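Long-range contacts in ARF-like GTPase (Chlamydomonas reinhardtii, PDB 4M9Q), which is an ARF-like small G protein (Arl13B) with the P-loop nucleotide-binding fold, modelled here with phosphoaminophosphonic acid-guanylate ester and a magnesium ion bound: residues L10-N14 with G57-R62; T19-S23 with C144-M148; T35-S40 with V52-G56; T42-G46 with R159-K163; S90-M94 with G129-A133. All blocks are in the same frame, centred on the assembly; numbering follows the deposited sequence. Where two conformers were deposited one is given.

Interaction 1 of 5, residues L10-N14 with G57-R62; sequences LGLDN and GGKNIR. With GNP (phosphoaminophosphonic acid-guanylate ester), chain D.
Asp13, in the P-loop that follows strand 3-10, reaches across to Gly58 and Arg62 in the loop after strand 48-55, a region that in small G proteins corresponds to switch II. Its CB lies 3.6 Å from Gly58 N, with the nucleotide's O3G also nearby. A chi1 of 61° sets CG between the backbone N and the carbonyl carbon, 4.1 Å from Gly58 CA. At the tip, OD1 makes a salt bridge with Arg62 NH2 (3.3 Å), the carboxylate and guanidinium planes only 12° apart; OD2 turns to a second arginine, Arg86. More than this charge fixes the orientation of the Arg62 guanidinium. NH2 (2.8 Å) and NE (2.9 Å) both donate, within its plane, to Gly57 O, while Leu12 CD2 covers the centre of one face, 3.7 Å from CZ. Asp13 N adds a weak bond to Gly57 O at 3.3 Å. From the same residue, Gly57 N donates to O2G of the nucleotide (2.8 Å). Two arginine N-H groups and, more weakly, the Asp13 amide thus converge on Gly57 O, and Gly57 also holds the terminal phosphate, consistent with a loop whose position depends on that phosphate.

Interaction 2 of 5, residues T19-S23 with C144-M148; sequences TLLNS and CTAKM. With GNP (phosphoaminophosphonic acid-guanylate ester), chain D.
One wall of the guanine pocket of the small G protein fold is formed by the Thr-Ala-Lys loop, 145-147, which matches the G5 motif of the family, and where Ala146 packs on Leu20 of helix 17-24, the helix following the P-loop. The apolar seam is compact: Ala146 CB sits 3.7 Å from Leu20 CA, and Leu20 CB approaches the same methyl. Farther along, Leu20 CD1 makes a looser contact with Cys144 SG at 4.3 Å. Both sides of the seam also hold the nucleotide. From the helix, Thr19 grips O2A twice, through its backbone N (2.8 Å, N-H...O angle 160°) and its OG1 (2.7 Å). The chi1 of -50° aims OG1 at the phosphate and leaves CG2, anti to the backbone N, for Ala146 O. From the loop, Lys147 N donates to the base oxygen O6 at 3.2 Å, and Lys147 CB lies against the base, 3.5 Å from C5. The Ala146 amide donates to Asn113 OD1, which ties the loop to strand 108-113. One hydrogen bond joins helix and loop directly: Ser23 OG donates to Ala146 O over 2.7 Å, nearly along the C=O axis, with a C=O...OG angle of 161°.

Interaction 3 of 5, residues T35-S40 with V52-G56; sequences TFGFNS and VFDLG. With MG (magnesium ion), chain E; GNP (phosphoaminophosphonic acid-guanylate ester), chain D.
Asn39 and Asp54 face each other as a hydrogen-bonded antiparallel pair, their backbones joined by Asn39 N to Asp54 O (3.0 Å) and Asp54 N to Asn39 O (2.8 Å). Their side chains run alongside one another, and Asn39 ND2 meets Asp54 OD2 at 2.8 Å, almost straight at 171° but from above the carboxylate plane; OD2 has its stronger partner in Thr18. The metal end is tightly held. Thr35 OG1 binds the magnesium ion at 2.0 Å, with Thr18 as another ligand, and Asp54 OD1 accepts from a metal-bound water (2.6 Å), a second-shell role. Thr35 O receives a CA-H...O contact from Gly56 CA (3.2 Å). By contrast, the other face is open to solvent at Phe38 and Ser40, although Leu55 CD1 is buried there against Phe38 CB (3.6 Å). The Phe53 edge points at the Phe38 face, offset, with planes at 71°. The hairpin's inner strand, 48-55, bonds on to strand 3-10 through Phe53, while Val52 and Asp54 lean on Leu21 of helix 17-24 and Leu55 packs on Leu10.

Interaction 4 of 5, residues T42-G46 with R159-K163; sequences TLNEG and RDGLK
Glu45 and Arg159 run antiparallel alongside one another, the charged pair at the heart of a salt-bridge network that links edge strand 38-45 of the sheet to the long helix 157-190. The two axes lie 10.3 Å apart at closest, at 77° to each other, so long side chains from the helix must reach the strand, its backbone included. Arg159 NH1 is shared: within the guanidinium plane it donates to Glu45 OE1 (2.9 Å), meeting it from above the carboxylate plane, and to Asn44 O (2.7 Å). Carboxylate and guanidinium planes are turned 59° apart. Lys163 runs roughly perpendicular to Glu45, laying its CG 3.1 Å from OE2 while NZ makes a salt bridge with a weak hydrogen bond to OE2 at 3.2 Å. Glu45 reaches both because its chain, anti to the backbone N at chi1, bends at chi2 (53°). Beside the charges, Leu43 CD1 meets Leu162 CD2 at 3.5 Å. At the other terminal nitrogen, a water accepts from Arg159 NH2 (3.0 Å) and Asn44 N (2.9 Å).

Interaction 5 of 5, residues S90-M94 with G129-A133; sequences SKMTM and GLGLA
Lys91 lies along the backbone of Gly129 and Leu130 through its methylenes, so a lysine takes part here by its hydrocarbon stem while its amine leads away. Its CB stands 3.5 Å from Gly129 O, CG is 3.5 Å from Leu130 O, and CD is 3.6 Å from Gly129 O. All four chi angles are near 180°, and this stretched form lays CB, CG and CD over the Gly129 and Leu130 carbonyls; NZ has a long, weak ion pair with Glu88. Those carbonyls belong to a helix end. Gly131, at positive phi (58°), is the first residue to leave helix 123-129, with two bonds back into the last turn: a Schellman motif, and the contact sets it beside helix 87-99 of the P-loop fold. Next to it, Leu130 turns its methyls to the same helix. CD2 touches Lys91 N (3.5 Å) and Ser90 OG (3.6 Å), the hydroxyl itself being hydrogen-bonded to Tyr77 OH. Met94 crosses Leu130 almost perpendicularly, its CE 3.5 Å from Leu130 CB and 3.7 Å from CD1; the bend at chi3 (56°) brings that methyl round. Leu132 lies next to the same methyl, although their closest approach is doubtful in the model. Toward the sheet, Leu130 packs on Val79 and Ile110, and Leu132 on Ile110 and Val141.

Interactions 1, 2 and 3 line phosphoaminophosphonic acid-guanylate ester at its two ends: 1 and 3 at the terminal phosphate, with the metal in 3, and 2 at the base and inner phosphate. The centres of 1 and 3 are about 10 Å apart and their side chains touch, Leu10 CD2 meeting Leu55 CD2 at 3.4 Å. Interaction 2 touches 3 through Leu21 CD2 and Asp54 CB (3.7 Å). Interaction 5 flanks interaction 1, where Leu12 CD2 packs on Thr93 OG1 at 3.4 Å, although Ser90's side chain stays about 10 Å from the nucleotide. Interaction 4 shares strand 38-45 with interaction 3, and its centre is about 24 Å from that of interaction 5.

Interaction 1 of 5, residues L10-N14 with G57-R62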
# COMPACT_ATOMS: atom_id res chain seq x y z
N LEU A 10 -3.02 -0.54 -0.76
CA LEU A 10 -4.20 0.19 -1.12
C LEU A 10 -4.00 0.81 -2.50
O LEU A 10 -2.92 0.74 -3.07
CB LEU A 10 -4.44 1.30 -0.10
CG LEU A 10 -4.59 0.90 1.38
CD1 LEU A 10 -4.82 2.17 2.17
CD2 LEU A 10 -5.71 -0.09 1.56
N GLY A 11 -5.08 1.40 -3.02
CA GLY A 11 -5.09 1.97 -4.38
C GLY A 11 -6.38 1.58 -5.08
O GLY A 11 -7.04 0.67 -4.67
N LEU A 12 -6.70 2.27 -6.17
CA LEU A 12 -7.99 2.08 -6.84
C LEU A 12 -8.04 0.69 -7.45
O LEU A 12 -7.00 0.05 -7.70
CB LEU A 12 -8.19 3.11 -7.95
CG LEU A 12 -8.21 4.60 -7.62
CD1 LEU A 12 -8.46 5.41 -8.89
CD2 LEU A 12 -9.23 4.95 -6.53
N ASP A 13 -9.26 0.25 -7.74
CA ASP A 13 -9.42 -0.97 -8.49
C ASP A 13 -8.64 -0.84 -9.80
O ASP A 13 -8.52 0.23 -10.37
CB ASP A 13 -10.89 -1.25 -8.75
CG ASP A 13 -11.54 -0.18 -9.57
OD1 ASP A 13 -11.78 0.92 -9.00
OD2 ASP A 13 -11.82 -0.41 -10.77
N ASN A 14 -8.03 -1.94 -10.21
CA ASN A 14 -7.30 -2.04 -11.45
C ASN A 14 -5.86 -1.49 -11.40
O ASN A 14 -5.12 -1.58 -12.38
CB ASN A 14 -8.10 -1.42 -12.61
CG ASN A 14 -7.71 -2.00 -13.95
OD1 ASN A 14 -7.74 -3.22 -14.13
ND2 ASN A 14 -7.32 -1.13 -14.90
N GLY A 57 -10.00 -2.52 -4.23
CA GLY A 57 -10.11 -1.11 -4.47
C GLY A 57 -11.38 -0.62 -5.14
O GLY A 57 -11.53 0.57 -5.32
N GLY A 58 -12.30 -1.50 -5.50
CA GLY A 58 -13.58 -1.08 -6.08
C GLY A 58 -14.31 -0.11 -5.20
O GLY A 58 -14.18 -0.18 -3.98
N LYS A 59 -15.10 0.78 -5.81
CA LYS A 59 -15.86 1.82 -5.07
C LYS A 59 -16.75 1.31 -3.99
O LYS A 59 -16.85 1.93 -2.94
CB LYS A 59 -16.72 2.67 -6.01
CG LYS A 59 -15.86 3.75 -6.64
CD LYS A 59 -16.65 4.88 -7.29
CE LYS A 59 -17.11 4.51 -8.69
NZ LYS A 59 -16.52 5.37 -9.76
N ASN A 60 -17.39 0.16 -4.22
CA ASN A 60 -18.20 -0.50 -3.17
C ASN A 60 -17.38 -1.34 -2.11
O ASN A 60 -17.96 -1.86 -1.15
CB ASN A 60 -19.33 -1.38 -3.78
CG ASN A 60 -19.97 -0.78 -5.05
OD1 ASN A 60 -20.27 -1.52 -5.99
ND2 ASN A 60 -20.20 0.54 -5.07
N ILE A 61 -16.07 -1.50 -2.29
CA ILE A 61 -15.23 -2.14 -1.25
C ILE A 61 -14.43 -1.12 -0.41
O ILE A 61 -14.10 -1.41 0.74
CB ILE A 61 -14.25 -3.19 -1.84
CG1 ILE A 61 -14.68 -4.63 -1.53
CG2 ILE A 61 -12.86 -3.03 -1.24
CD1 ILE A 61 -14.43 -5.10 -0.09
N ARG A 62 -14.14 0.06 -0.99
CA ARG A 62 -13.17 1.07 -0.44
C ARG A 62 -13.37 1.49 1.04
O ARG A 62 -12.44 1.87 1.75
CB ARG A 62 -13.28 2.35 -1.32
CG ARG A 62 -11.99 3.02 -1.75
CD ARG A 62 -12.24 3.92 -2.95
NE ARG A 62 -12.25 3.19 -4.22
CZ ARG A 62 -12.52 3.73 -5.42
NH1 ARG A 62 -12.84 5.02 -5.54
NH2 ARG A 62 -12.47 2.96 -6.51
PG GNP D . -8.82 -4.71 -7.27
O1G GNP D . -8.53 -6.18 -6.65
O2G GNP D . -8.39 -3.58 -6.28
O3G GNP D . -10.30 -4.70 -7.71
N3B GNP D . -7.76 -4.52 -8.58
PB GNP D . -6.11 -4.79 -8.30
O1B GNP D . -5.85 -5.97 -7.24
O2B GNP D . -5.53 -3.47 -7.88
O3A GNP D . -5.62 -5.14 -9.77
PA GNP D . -4.94 -6.49 -10.28
O1A GNP D . -6.08 -7.43 -10.24
O2A GNP D . -3.69 -6.69 -9.50
O5' GNP D . -4.59 -6.02 -11.77
C5' GNP D . -5.62 -5.40 -12.58
C4' GNP D . -5.35 -5.65 -14.08
O4' GNP D . -4.10 -5.01 -14.39
C3' GNP D . -5.07 -7.11 -14.43
O3' GNP D . -5.28 -7.39 -15.81
C2' GNP D . -3.59 -7.23 -14.28
O2' GNP D . -3.01 -8.26 -15.02
C1' GNP D . -3.14 -5.93 -14.86
N9 GNP D . -1.80 -5.49 -14.48
C8 GNP D . -1.33 -5.44 -13.24
N7 GNP D . -0.09 -4.93 -13.22
C5 GNP D . 0.25 -4.65 -14.48
C6 GNP D . 1.46 -4.11 -15.11
O6 GNP D . 2.47 -3.79 -14.45
N1 GNP D . 1.43 -3.95 -16.42
C2 GNP D . 0.35 -4.28 -17.19
N2 GNP D . 0.46 -4.08 -18.50
N3 GNP D . -0.81 -4.79 -16.68
C4 GNP D . -0.88 -5.02 -15.33

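Interaction 2 of 5, residues T19-S23 with C144-M148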
# COMPACT_ATOMS: atom_id res chain seq x y z
N THR A 19 -1.65 -8.17 -8.22
CA THR A 19 -0.54 -8.63 -9.07
C THR A 19 0.80 -8.25 -8.43
O THR A 19 1.76 -8.99 -8.45
CB THR A 19 -0.65 -8.02 -10.47
OG1 THR A 19 -1.98 -8.23 -10.97
CG2 THR A 19 0.38 -8.65 -11.46
N LEU A 20 0.85 -7.08 -7.83
CA LEU A 20 2.06 -6.62 -7.19
C LEU A 20 2.38 -7.48 -5.98
O LEU A 20 3.50 -7.94 -5.78
CB LEU A 20 1.91 -5.16 -6.82
CG LEU A 20 3.19 -4.50 -6.32
CD1 LEU A 20 3.21 -3.05 -6.80
CD2 LEU A 20 3.25 -4.64 -4.80
N LEU A 21 1.37 -7.80 -5.21
CA LEU A 21 1.59 -8.68 -4.09
C LEU A 21 2.10 -10.04 -4.50
O LEU A 21 3.05 -10.52 -3.91
CB LEU A 21 0.31 -8.88 -3.32
CG LEU A 21 0.56 -9.61 -2.00
CD1 LEU A 21 1.75 -8.93 -1.30
CD2 LEU A 21 -0.70 -9.65 -1.15
N ASN A 22 1.47 -10.67 -5.48
CA ASN A 22 1.98 -11.90 -6.05
C ASN A 22 3.43 -11.74 -6.47
O ASN A 22 4.27 -12.50 -6.05
CB ASN A 22 1.14 -12.40 -7.25
CG ASN A 22 -0.28 -12.81 -6.85
OD1 ASN A 22 -0.56 -13.11 -5.66
ND2 ASN A 22 -1.19 -12.80 -7.81
N SER A 23 3.75 -10.73 -7.26
CA SER A 23 5.10 -10.60 -7.80
C SER A 23 6.13 -10.34 -6.74
O SER A 23 7.28 -10.68 -6.88
CB SER A 23 5.13 -9.49 -8.85
OG SER A 23 4.41 -9.92 -10.00
N CYS A 144 7.17 1.08 -11.49
CA CYS A 144 7.36 -0.35 -11.51
C CYS A 144 6.45 -1.01 -12.51
O CYS A 144 5.58 -0.38 -13.13
CB CYS A 144 7.08 -0.95 -10.13
SG CYS A 144 5.35 -0.77 -9.70
N THR A 145 6.66 -2.32 -12.65
CA THR A 145 5.87 -3.18 -13.53
C THR A 145 5.61 -4.47 -12.79
O THR A 145 6.43 -5.37 -12.73
CB THR A 145 6.68 -3.43 -14.82
OG1 THR A 145 6.96 -2.15 -15.37
CG2 THR A 145 5.91 -4.27 -15.83
N ALA A 146 4.47 -4.51 -12.15
CA ALA A 146 4.07 -5.63 -11.31
C ALA A 146 3.87 -6.84 -12.21
O ALA A 146 3.99 -7.95 -11.74
CB ALA A 146 2.76 -5.28 -10.60
N LYS A 147 3.54 -6.65 -13.48
CA LYS A 147 3.35 -7.76 -14.41
C LYS A 147 4.43 -7.75 -15.48
O LYS A 147 4.18 -7.29 -16.60
CB LYS A 147 1.96 -7.68 -15.07
CG LYS A 147 1.52 -8.98 -15.75
CD LYS A 147 0.24 -8.80 -16.57
CE LYS A 147 -0.10 -10.04 -17.41
NZ LYS A 147 -0.27 -9.76 -18.87
N MET A 148 5.60 -8.27 -15.17
CA MET A 148 6.68 -8.42 -16.18
C MET A 148 6.29 -9.51 -17.20
O MET A 148 5.41 -10.35 -16.93
CB MET A 148 8.04 -8.70 -15.52
CG MET A 148 8.63 -7.54 -14.72
SD MET A 148 9.35 -6.20 -15.71
CE MET A 148 11.09 -6.70 -15.81
PG GNP D . -8.82 -4.71 -7.27
O1G GNP D . -8.53 -6.18 -6.65
O2G GNP D . -8.39 -3.58 -6.28
O3G GNP D . -10.30 -4.70 -7.71
N3B GNP D . -7.76 -4.52 -8.58
PB GNP D . -6.11 -4.79 -8.30
O1B GNP D . -5.85 -5.97 -7.24
O2B GNP D . -5.53 -3.47 -7.88
O3A GNP D . -5.62 -5.14 -9.77
PA GNP D . -4.94 -6.49 -10.28
O1A GNP D . -6.08 -7.43 -10.24
O2A GNP D . -3.69 -6.69 -9.50
O5' GNP D . -4.59 -6.02 -11.77
C5' GNP D . -5.62 -5.40 -12.58
C4' GNP D . -5.35 -5.65 -14.08
O4' GNP D . -4.10 -5.01 -14.39
C3' GNP D . -5.07 -7.11 -14.43
O3' GNP D . -5.28 -7.39 -15.81
C2' GNP D . -3.59 -7.23 -14.28
O2' GNP D . -3.01 -8.26 -15.02
C1' GNP D . -3.14 -5.93 -14.86
N9 GNP D . -1.80 -5.49 -14.48
C8 GNP D . -1.33 -5.44 -13.24
N7 GNP D . -0.09 -4.93 -13.22
C5 GNP D . 0.25 -4.65 -14.48
C6 GNP D . 1.46 -4.11 -15.11
O6 GNP D . 2.47 -3.79 -14.45
N1 GNP D . 1.43 -3.95 -16.42
C2 GNP D . 0.35 -4.28 -17.19
N2 GNP D . 0.46 -4.08 -18.50
N3 GNP D . -0.81 -4.79 -16.68
C4 GNP D . -0.88 -5.02 -15.33

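Interaction 3 of 5, residues T35-S40 with V52-G56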
# COMPACT_ATOMS: atom_id res chain seq x y z
N THR A 35 -10.46 -8.11 -6.45
CA THR A 35 -10.53 -8.53 -5.07
C THR A 35 -11.80 -7.96 -4.43
O THR A 35 -11.92 -6.75 -4.25
CB THR A 35 -9.27 -8.03 -4.38
OG1 THR A 35 -8.15 -8.47 -5.17
CG2 THR A 35 -9.18 -8.53 -2.95
N PHE A 36 -12.76 -8.82 -4.14
CA PHE A 36 -13.95 -8.44 -3.36
C PHE A 36 -13.77 -9.01 -1.96
O PHE A 36 -14.49 -9.92 -1.58
CB PHE A 36 -15.23 -9.04 -3.95
CG PHE A 36 -15.69 -8.40 -5.22
CD1 PHE A 36 -15.05 -8.65 -6.43
CD2 PHE A 36 -16.82 -7.58 -5.23
CE1 PHE A 36 -15.50 -8.08 -7.61
CE2 PHE A 36 -17.28 -7.02 -6.41
CZ PHE A 36 -16.62 -7.26 -7.59
N GLY A 37 -12.76 -8.54 -1.25
CA GLY A 37 -12.52 -8.95 0.12
C GLY A 37 -11.09 -8.51 0.31
O GLY A 37 -10.77 -7.33 -0.02
N PHE A 38 -10.25 -9.44 0.77
CA PHE A 38 -8.83 -9.25 0.77
C PHE A 38 -7.98 -10.54 0.74
O PHE A 38 -8.42 -11.66 1.11
CB PHE A 38 -8.46 -8.44 2.00
CG PHE A 38 -8.47 -9.23 3.29
CD1 PHE A 38 -7.32 -9.91 3.70
CD2 PHE A 38 -9.57 -9.25 4.08
CE1 PHE A 38 -7.31 -10.64 4.90
CE2 PHE A 38 -9.58 -10.00 5.27
CZ PHE A 38 -8.44 -10.68 5.69
N ASN A 39 -6.74 -10.32 0.33
CA ASN A 39 -5.68 -11.32 0.37
C ASN A 39 -4.69 -10.86 1.45
O ASN A 39 -4.53 -9.67 1.68
CB ASN A 39 -5.02 -11.37 -1.02
CG ASN A 39 -6.03 -11.59 -2.16
OD1 ASN A 39 -6.78 -12.56 -2.17
ND2 ASN A 39 -6.03 -10.69 -3.15
N SER A 40 -4.01 -11.80 2.08
CA SER A 40 -3.15 -11.54 3.24
C SER A 40 -1.97 -12.42 3.06
O SER A 40 -2.14 -13.61 2.87
CB SER A 40 -3.92 -11.95 4.50
OG SER A 40 -3.15 -12.01 5.67
N VAL A 52 1.20 -8.32 4.97
CA VAL A 52 0.61 -7.48 3.96
C VAL A 52 -0.87 -7.77 3.70
O VAL A 52 -1.22 -8.87 3.38
CB VAL A 52 1.34 -7.62 2.62
CG1 VAL A 52 0.89 -6.53 1.67
CG2 VAL A 52 2.83 -7.53 2.85
N PHE A 53 -1.72 -6.77 3.86
CA PHE A 53 -3.14 -6.89 3.57
C PHE A 53 -3.47 -6.23 2.21
O PHE A 53 -3.35 -5.03 2.05
CB PHE A 53 -3.93 -6.24 4.67
CG PHE A 53 -3.91 -7.01 5.95
CD1 PHE A 53 -3.19 -6.56 7.06
CD2 PHE A 53 -4.64 -8.19 6.08
CE1 PHE A 53 -3.21 -7.25 8.24
CE2 PHE A 53 -4.63 -8.92 7.28
CZ PHE A 53 -3.91 -8.45 8.36
N ASP A 54 -3.83 -7.04 1.23
CA ASP A 54 -4.19 -6.56 -0.08
C ASP A 54 -5.70 -6.37 -0.12
O ASP A 54 -6.44 -7.33 -0.16
CB ASP A 54 -3.70 -7.57 -1.12
CG ASP A 54 -4.36 -7.39 -2.49
OD1 ASP A 54 -4.74 -6.26 -2.87
OD2 ASP A 54 -4.49 -8.40 -3.21
N LEU A 55 -6.17 -5.14 -0.04
CA LEU A 55 -7.58 -4.85 0.04
C LEU A 55 -8.12 -4.53 -1.34
O LEU A 55 -7.43 -3.90 -2.14
CB LEU A 55 -7.80 -3.64 0.93
CG LEU A 55 -7.82 -3.89 2.44
CD1 LEU A 55 -7.19 -5.23 2.85
CD2 LEU A 55 -7.20 -2.73 3.19
N GLY A 56 -9.35 -4.91 -1.61
CA GLY A 56 -9.98 -4.54 -2.87
C GLY A 56 -10.10 -3.04 -2.99
O GLY A 56 -10.29 -2.36 -1.98
MG MG E . -6.89 -7.22 -6.11
PG GNP D . -8.82 -4.71 -7.27
O1G GNP D . -8.53 -6.18 -6.65
O2G GNP D . -8.39 -3.58 -6.28
O3G GNP D . -10.30 -4.70 -7.71
N3B GNP D . -7.76 -4.52 -8.58
PB GNP D . -6.11 -4.79 -8.30
O1B GNP D . -5.85 -5.97 -7.24
O2B GNP D . -5.53 -3.47 -7.88
O3A GNP D . -5.62 -5.14 -9.77
PA GNP D . -4.94 -6.49 -10.28
O1A GNP D . -6.08 -7.43 -10.24
O2A GNP D . -3.69 -6.69 -9.50
O5' GNP D . -4.59 -6.02 -11.77
C5' GNP D . -5.62 -5.40 -12.58
C4' GNP D . -5.35 -5.65 -14.08
O4' GNP D . -4.10 -5.01 -14.39
C3' GNP D . -5.07 -7.11 -14.43
O3' GNP D . -5.28 -7.39 -15.81
C2' GNP D . -3.59 -7.23 -14.28
O2' GNP D . -3.01 -8.26 -15.02
C1' GNP D . -3.14 -5.93 -14.86
N9 GNP D . -1.80 -5.49 -14.48
C8 GNP D . -1.33 -5.44 -13.24
N7 GNP D . -0.09 -4.93 -13.22
C5 GNP D . 0.25 -4.65 -14.48
C6 GNP D . 1.46 -4.11 -15.11
O6 GNP D . 2.47 -3.79 -14.45
N1 GNP D . 1.43 -3.95 -16.42
C2 GNP D . 0.35 -4.28 -17.19
N2 GNP D . 0.46 -4.08 -18.50
N3 GNP D . -0.81 -4.79 -16.68
C4 GNP D . -0.88 -5.02 -15.33
O HOH W 1 -6.74 -6.02 -4.47
O HOH W 2 -7.06 -8.41 -7.82

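Interaction 4 of 5, residues T42-G46 with R159-K163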
# COMPACT_ATOMS: atom_id res chain seq x y z
N THR A 42 2.60 -12.87 4.18
CA THR A 42 3.71 -12.50 5.00
C THR A 42 5.00 -12.53 4.20
O THR A 42 5.18 -13.39 3.37
CB THR A 42 3.81 -13.42 6.19
OG1 THR A 42 2.76 -13.11 7.11
CG2 THR A 42 5.17 -13.24 6.88
N LEU A 43 5.83 -11.51 4.41
CA LEU A 43 7.08 -11.33 3.70
C LEU A 43 8.19 -11.18 4.70
O LEU A 43 7.98 -10.66 5.78
CB LEU A 43 7.08 -9.99 2.89
CG LEU A 43 6.03 -9.75 1.84
CD1 LEU A 43 6.30 -8.45 1.14
CD2 LEU A 43 6.01 -10.86 0.82
N ASN A 44 9.40 -11.51 4.28
CA ASN A 44 10.61 -11.18 5.03
C ASN A 44 11.37 -10.03 4.36
O ASN A 44 11.50 -10.00 3.16
CB ASN A 44 11.47 -12.41 5.14
CG ASN A 44 10.82 -13.46 5.98
OD1 ASN A 44 10.08 -13.12 6.90
ND2 ASN A 44 11.08 -14.72 5.69
N GLU A 45 11.78 -9.04 5.13
CA GLU A 45 12.58 -7.95 4.60
C GLU A 45 13.45 -7.42 5.69
O GLU A 45 12.94 -6.89 6.68
CB GLU A 45 11.73 -6.82 4.08
CG GLU A 45 12.51 -5.66 3.44
CD GLU A 45 13.48 -6.09 2.35
OE1 GLU A 45 13.04 -6.62 1.29
OE2 GLU A 45 14.71 -5.88 2.55
N GLY A 46 14.75 -7.62 5.52
CA GLY A 46 15.70 -7.46 6.56
C GLY A 46 15.26 -8.22 7.78
O GLY A 46 15.00 -9.43 7.73
N ARG A 159 10.85 -4.62 -4.63
CA ARG A 159 11.63 -4.73 -3.38
C ARG A 159 12.30 -3.42 -3.01
O ARG A 159 12.36 -3.07 -1.83
CB ARG A 159 12.69 -5.86 -3.44
CG ARG A 159 12.14 -7.29 -3.28
CD ARG A 159 11.87 -7.56 -1.80
NE ARG A 159 11.03 -8.75 -1.58
CZ ARG A 159 10.85 -9.35 -0.40
NH1 ARG A 159 11.44 -8.91 0.70
NH2 ARG A 159 10.08 -10.44 -0.33
N ASP A 160 12.82 -2.69 -3.99
CA ASP A 160 13.40 -1.37 -3.70
C ASP A 160 12.40 -0.52 -2.94
O ASP A 160 12.70 0.06 -1.90
CB ASP A 160 13.83 -0.66 -4.95
CG ASP A 160 15.02 -1.33 -5.64
OD1 ASP A 160 15.68 -2.24 -5.03
OD2 ASP A 160 15.29 -0.95 -6.82
N GLY A 161 11.18 -0.49 -3.42
CA GLY A 161 10.13 0.28 -2.75
C GLY A 161 9.85 -0.28 -1.37
O GLY A 161 9.83 0.46 -0.41
N LEU A 162 9.73 -1.60 -1.27
CA LEU A 162 9.53 -2.24 0.04
C LEU A 162 10.66 -1.92 1.01
O LEU A 162 10.40 -1.61 2.16
CB LEU A 162 9.34 -3.75 -0.11
CG LEU A 162 8.92 -4.49 1.14
CD1 LEU A 162 7.62 -3.93 1.68
CD2 LEU A 162 8.75 -5.97 0.84
N LYS A 163 11.90 -1.95 0.53
CA LYS A 163 13.06 -1.70 1.41
C LYS A 163 13.08 -0.25 1.90
O LYS A 163 13.46 0.00 3.03
CB LYS A 163 14.38 -1.94 0.67
CG LYS A 163 14.86 -3.38 0.70
CD LYS A 163 16.02 -3.66 -0.28
CE LYS A 163 16.64 -5.02 0.01
NZ LYS A 163 17.48 -5.04 1.29
O HOH W 3 10.00 -12.67 1.72

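Interaction 5 of 5, residues S90-M94 with G129-A133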
# COMPACT_ATOMS: atom_id res chain seq x y z
N SER A 90 -7.84 8.86 -7.68
CA SER A 90 -6.82 8.24 -6.85
C SER A 90 -6.33 9.29 -5.85
O SER A 90 -6.12 8.96 -4.69
CB SER A 90 -5.67 7.69 -7.70
OG SER A 90 -4.90 6.73 -6.96
N LYS A 91 -6.18 10.53 -6.29
CA LYS A 91 -5.82 11.61 -5.40
C LYS A 91 -6.86 11.80 -4.26
O LYS A 91 -6.50 11.99 -3.09
CB LYS A 91 -5.63 12.90 -6.22
CG LYS A 91 -5.36 14.18 -5.42
CD LYS A 91 -5.30 15.40 -6.35
CE LYS A 91 -5.45 16.72 -5.60
NZ LYS A 91 -5.84 17.85 -6.49
N MET A 92 -8.15 11.77 -4.59
CA MET A 92 -9.17 11.98 -3.57
C MET A 92 -9.16 10.78 -2.63
O MET A 92 -9.40 10.90 -1.43
CB MET A 92 -10.56 12.15 -4.19
CG MET A 92 -10.72 13.41 -5.02
SD MET A 92 -12.44 13.78 -5.49
CE MET A 92 -13.29 12.19 -5.30
N THR A 93 -8.89 9.61 -3.18
CA THR A 93 -8.93 8.39 -2.39
C THR A 93 -7.78 8.36 -1.39
O THR A 93 -7.94 8.00 -0.20
CB THR A 93 -8.88 7.17 -3.31
OG1 THR A 93 -10.08 7.13 -4.09
CG2 THR A 93 -8.82 5.96 -2.54
N MET A 94 -6.61 8.76 -1.85
CA MET A 94 -5.48 8.86 -0.96
C MET A 94 -5.72 9.94 0.08
O MET A 94 -5.43 9.74 1.25
CB MET A 94 -4.18 9.13 -1.72
CG MET A 94 -2.96 8.92 -0.83
SD MET A 94 -1.42 8.76 -1.77
CE MET A 94 -1.56 10.29 -2.64
N GLY A 129 -0.08 14.38 -9.97
CA GLY A 129 -1.41 13.79 -10.12
C GLY A 129 -2.02 13.41 -8.78
O GLY A 129 -3.21 13.55 -8.60
N LEU A 130 -1.20 12.93 -7.85
CA LEU A 130 -1.72 12.54 -6.53
C LEU A 130 -1.67 13.68 -5.53
O LEU A 130 -2.06 13.51 -4.35
CB LEU A 130 -1.00 11.32 -5.96
CG LEU A 130 -1.29 10.00 -6.64
CD1 LEU A 130 -0.52 8.93 -5.89
CD2 LEU A 130 -2.76 9.67 -6.65
N GLY A 131 -1.24 14.85 -6.00
CA GLY A 131 -1.26 16.06 -5.17
C GLY A 131 -0.46 15.87 -3.89
O GLY A 131 -0.91 16.18 -2.79
N LEU A 132 0.74 15.33 -4.08
CA LEU A 132 1.59 14.92 -3.00
C LEU A 132 2.47 16.06 -2.56
O LEU A 132 3.11 16.01 -1.51
CB LEU A 132 2.46 13.71 -3.41
CG LEU A 132 1.79 12.34 -3.69
CD1 LEU A 132 2.85 11.38 -4.20
CD2 LEU A 132 1.09 11.75 -2.47
N ALA A 133 2.51 17.12 -3.35
CA ALA A 133 3.22 18.32 -2.92
C ALA A 133 2.78 18.74 -1.49
O ALA A 133 3.58 19.32 -0.73
CB ALA A 133 2.99 19.43 -3.93